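Local structure of EDTA monooxygenase (EDTA-degrading bacterium BNC1, 5DQP) at residues S41-I44 and A45-G48; G304-L307 and E308-N311. The protein is a flavin-type monooxygenase of bacterial EDTA degradation that probably uses FMN and associates physically with a partner flavin reductase. One frame throughout, in Å; residues are numbered along the deposited sequence.

Interaction 1. Residues S41-I44 and A45-G48; sequences SAEI and ARRG
Glu43 and Arg46 lie side by side on the last turns of helix 35-47, pointing the same way. Glu43 OE2 sits 3.4 Å from Arg46 CD, against the aliphatic part of the arginine, but 4.0 Å from Arg46 NH1. It lies well out of the guanidinium plane, and the planes of the two groups are 57° apart. The salt bridge is thus long and purely electrostatic, with no N-H aimed at the oxygen. A water supplies the directed bonds: it donates to Glu43 OE2 (2.7 Å) and to Glu43 O, and accepts weakly from Arg46 NH1. Glu43 O also accepts from Arg47 N (3.0 Å), so two donors grip this carbonyl. Ser41 O, Ala42 O and Ile44 O accept from Ala45 N, Arg46 N and Gly48 N in the usual i to i+4 pattern. Arg47 leaves its own N behind (chi1 171°), bends at chi3 and runs alongside Ile44, bringing NH1 to 3.9 Å from Ile44 CG1. Its charge is met by Asp397 through NH2, while Arg46 NE pairs with Asp88. Ile44 and Arg47 turn to helix 390-405 at Glu393, Ile44 also meeting Val396. Ala45 rests on Ile89 just before strand 90-96, and the helix leads on into strand 52-55, which runs parallel to strand 7-11 beside it in the barrel sheet.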
loop_
_atom_site.group_PDB
_atom_site.type_symbol
_atom_site.label_atom_id
_atom_site.label_comp_id
_atom_site.label_asym_id
_atom_site.label_seq_id
_atom_site.Cartn_x
_atom_site.Cartn_y
_atom_site.Cartn_z
ATOM N N SER A 41 13.214 2.718 -12.734
ATOM C CA SER A 41 12.954 4.149 -12.849
ATOM C C SER A 41 13.283 4.880 -11.562
ATOM O O SER A 41 13.764 6.020 -11.598
ATOM C CB SER A 41 11.498 4.400 -13.225
ATOM O OG SER A 41 11.335 4.162 -14.595
ATOM N N ALA A 42 13.002 4.261 -10.406
ATOM C CA ALA A 42 13.272 4.975 -9.162
ATOM C C ALA A 42 14.773 5.091 -8.921
ATOM O O ALA A 42 15.232 6.102 -8.383
ATOM C CB ALA A 42 12.572 4.294 -7.976
ATOM N N GLU A 43 15.544 4.068 -9.315
ATOM C CA GLU A 43 17.004 4.129 -9.198
ATOM C C GLU A 43 17.607 5.142 -10.177
ATOM O O GLU A 43 18.637 5.758 -9.877
ATOM C CB GLU A 43 17.615 2.740 -9.420
ATOM C CG GLU A 43 17.520 1.746 -8.230
ATOM C CD GLU A 43 18.503 2.021 -7.048
ATOM O OE1 GLU A 43 18.551 1.175 -6.117
ATOM O OE2 GLU A 43 19.220 3.060 -7.030
ATOM N N ILE A 44 16.994 5.336 -11.349
ATOM C CA ILE A 44 17.436 6.420 -12.223
ATOM C C ILE A 44 17.183 7.776 -11.564
ATOM O O ILE A 44 18.057 8.648 -11.553
ATOM C CB ILE A 44 16.756 6.312 -13.600
ATOM C CG1 ILE A 44 17.356 5.143 -14.393
ATOM C CG2 ILE A 44 16.861 7.642 -14.381
ATOM C CD1 ILE A 44 16.490 4.739 -15.600
ATOM N N ALA A 45 15.987 7.981 -11.006
ATOM C CA ALA A 45 15.713 9.251 -10.336
ATOM C C ALA A 45 16.633 9.445 -9.133
ATOM O O ALA A 45 17.098 10.560 -8.867
ATOM C CB ALA A 45 14.236 9.319 -9.922
ATOM N N ARG A 46 16.927 8.367 -8.404
ATOM C CA ARG A 46 17.838 8.467 -7.260
ATOM C C ARG A 46 19.231 8.913 -7.694
ATOM O O ARG A 46 19.844 9.780 -7.054
ATOM C CB ARG A 46 17.914 7.122 -6.542
ATOM C CG ARG A 46 18.710 7.131 -5.235
ATOM C CD ARG A 46 19.007 5.682 -4.822
ATOM N NE ARG A 46 20.131 5.611 -3.911
ATOM C CZ ARG A 46 21.403 5.672 -4.289
ATOM N NH1 ARG A 46 21.718 5.809 -5.574
ATOM N NH2 ARG A 46 22.361 5.602 -3.371
ATOM N N ARG A 47 19.734 8.341 -8.790
ATOM C CA ARG A 47 21.026 8.756 -9.340
ATOM C C ARG A 47 21.033 10.242 -9.722
ATOM O O ARG A 47 22.055 10.918 -9.550
ATOM C CB ARG A 47 21.391 7.881 -10.544
ATOM C CG ARG A 47 22.622 8.373 -11.321
ATOM C CD ARG A 47 23.022 7.405 -12.437
ATOM N NE ARG A 47 22.381 7.713 -13.723
ATOM C CZ ARG A 47 21.523 6.914 -14.347
ATOM N NH1 ARG A 47 21.198 5.739 -13.819
ATOM N NH2 ARG A 47 21.000 7.282 -15.509
ATOM N N GLY A 48 19.905 10.778 -10.186
ATOM C CA GLY A 48 19.788 12.202 -10.433
ATOM C C GLY A 48 19.541 13.074 -9.223
ATOM O O GLY A 48 19.478 14.303 -9.368
HETATM O O HOH W 1 20.814 4.824 -8.411
#

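Interaction 2. Residues G304-L307 and E308-N311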
loop_
_atom_site.group_PDB
_atom_site.type_symbol
_atom_site.label_atom_id
_atom_site.label_comp_id
_atom_site.label_asym_id
_atom_site.label_seq_id
_atom_site.Cartn_x
_atom_site.Cartn_y
_atom_site.Cartn_z
ATOM N N GLY A 304 -9.998 31.279 -32.877
ATOM C CA GLY A 304 -10.492 32.281 -33.809
ATOM C C GLY A 304 -9.405 32.953 -34.620
ATOM O O GLY A 304 -9.509 34.144 -34.919
ATOM N N ILE A 305 -8.347 32.228 -34.958
ATOM C CA ILE A 305 -7.287 32.746 -35.815
ATOM C C ILE A 305 -7.638 32.446 -37.269
ATOM O O ILE A 305 -7.806 31.279 -37.650
ATOM C CB ILE A 305 -5.931 32.131 -35.439
ATOM C CG1 ILE A 305 -5.464 32.658 -34.069
ATOM C CG2 ILE A 305 -4.912 32.411 -36.548
ATOM C CD1 ILE A 305 -4.340 31.858 -33.440
ATOM N N ASP A 306 -7.726 33.493 -38.092
ATOM C CA ASP A 306 -8.127 33.356 -39.498
ATOM C C ASP A 306 -6.926 32.936 -40.347
ATOM O O ASP A 306 -6.105 33.764 -40.738
ATOM C CB ASP A 306 -8.732 34.668 -39.999
ATOM C CG ASP A 306 -9.112 34.615 -41.474
ATOM O OD1 ASP A 306 -9.088 33.514 -42.066
ATOM O OD2 ASP A 306 -9.442 35.676 -42.046
ATOM N N LEU A 307 -6.831 31.657 -40.668
ATOM C CA LEU A 307 -5.643 31.191 -41.391
ATOM C C LEU A 307 -5.604 31.609 -42.841
ATOM O O LEU A 307 -4.727 31.100 -43.560
ATOM C CB LEU A 307 -5.522 29.670 -41.323
ATOM C CG LEU A 307 -5.179 29.064 -39.965
ATOM C CD1 LEU A 307 -5.132 27.569 -40.104
ATOM C CD2 LEU A 307 -3.864 29.618 -39.418
ATOM N N GLU A 308 -6.508 32.435 -43.313
ATOM C CA GLU A 308 -6.330 33.060 -44.608
ATOM C C GLU A 308 -5.543 34.351 -44.561
ATOM O O GLU A 308 -4.935 34.708 -45.523
ATOM C CB GLU A 308 -7.653 33.283 -45.296
ATOM C CG GLU A 308 -8.056 32.115 -46.146
ATOM C CD GLU A 308 -8.233 30.854 -45.350
ATOM O OE1 GLU A 308 -7.229 30.216 -44.956
ATOM O OE2 GLU A 308 -9.385 30.502 -45.105
ATOM N N ARG A 309 -5.602 35.053 -43.450
ATOM C CA ARG A 309 -4.822 36.252 -43.226
ATOM C C ARG A 309 -3.560 35.998 -42.410
ATOM O O ARG A 309 -2.642 36.825 -42.455
ATOM C CB ARG A 309 -5.676 37.313 -42.519
ATOM C CG ARG A 309 -6.806 37.869 -43.372
ATOM C CD ARG A 309 -7.577 38.971 -42.648
ATOM N NE ARG A 309 -8.262 39.842 -43.601
ATOM C CZ ARG A 309 -9.571 39.819 -43.850
ATOM N NH1 ARG A 309 -10.089 40.651 -44.746
ATOM N NH2 ARG A 309 -10.366 38.981 -43.199
ATOM N N ILE A 310 -3.493 34.887 -41.674
ATOM C CA ILE A 310 -2.417 34.619 -40.724
ATOM C C ILE A 310 -1.729 33.326 -41.149
ATOM O O ILE A 310 -2.383 32.287 -41.295
ATOM C CB ILE A 310 -2.941 34.519 -39.276
ATOM C CG1 ILE A 310 -3.694 35.783 -38.882
ATOM C CG2 ILE A 310 -1.803 34.365 -38.280
ATOM C CD1 ILE A 310 -2.807 36.991 -38.765
ATOM N N ASN A 311 -0.417 33.399 -41.361
ATOM C CA ASN A 311 0.398 32.214 -41.599
ATOM C C ASN A 311 0.613 31.458 -40.290
ATOM O O ASN A 311 0.764 32.067 -39.227
ATOM C CB ASN A 311 1.744 32.642 -42.197
ATOM C CG ASN A 311 2.645 31.469 -42.559
ATOM O OD1 ASN A 311 3.312 30.895 -41.703
ATOM N ND2 ASN A 311 2.680 31.124 -43.837
#
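Asp306 folds the chain back on Glu308, Arg309 and Ile310 with both its backbone and its carboxylate. Asp306 O accepts two N-H groups: Ile310 N at 3.0 Å lies in the carbonyl plane, whereas Arg309 N comes from above that plane, 45° out of it. The carboxylate adds a third bond. A chi1 of 177° sends it away from the residue's own N, and OD1 reaches forward to Glu308 N at 3.1 Å; the N-H points almost straight at the oxygen (163°) but approaches from above the carboxylate plane. This Asx turn, combined with the backbone bonds, makes a five-residue Asx motif. The compact side of the loop is apolar: Ile305 and Ile310 cross at about a right angle, Ile305 CG2 standing 4.0 Å from Ile310 CB. Ile305 is buried against Ser300, Leu316, Phe321 and Leu348, and Leu307 also touches Ser300 and Leu348. Leu307 CA lies 3.4 Å from Ile310 O in a CA-H...O contact. The outer side is looser, with Glu308 and Arg309 exposed. Asp306 OD2 stays 3.6 Å from Arg309 NH2, a long salt bridge with the two planar groups steeply inclined to each other, and Glu308 OE2 brings a like charge to 4.3 Å from Asp306 OD1. An alanine in place of Asp306 takes away OD1 and OD2, and would probably leave the Glu308 N-H without its acceptor in the turn and the Arg309 guanidinium without its salt-bridge partner. The chemistry suggests a turn held by three ordinary hydrogen bonds to Asp306 and by the isoleucine contact, while the surface charges, one long attraction and one like pair, probably contribute little through solvent.

How the interactions relate
Interaction 1 comes first along the chain and interaction 2 much later, their centres 46 Å apart and their nearest atoms about 37 Å apart, without touching. Both belong to the luciferase-like monooxygenase region, which is built on a TIM barrel, but they lie in different parts of the chain's fold. Interaction 1 ends helix 35-47, which connects the adjacent parallel strands 7-11 and 52-55. Interaction 2 follows helix 292-303, in the long excursion between strands 262-271 and 358-360. The centre of interaction 1 lies about 17 Å from the centre of the chain, that of interaction 2 about 36 Å. One therefore belongs to the barrel framework, the other to a peripheral loop; both lie away from the predicted FMN sites.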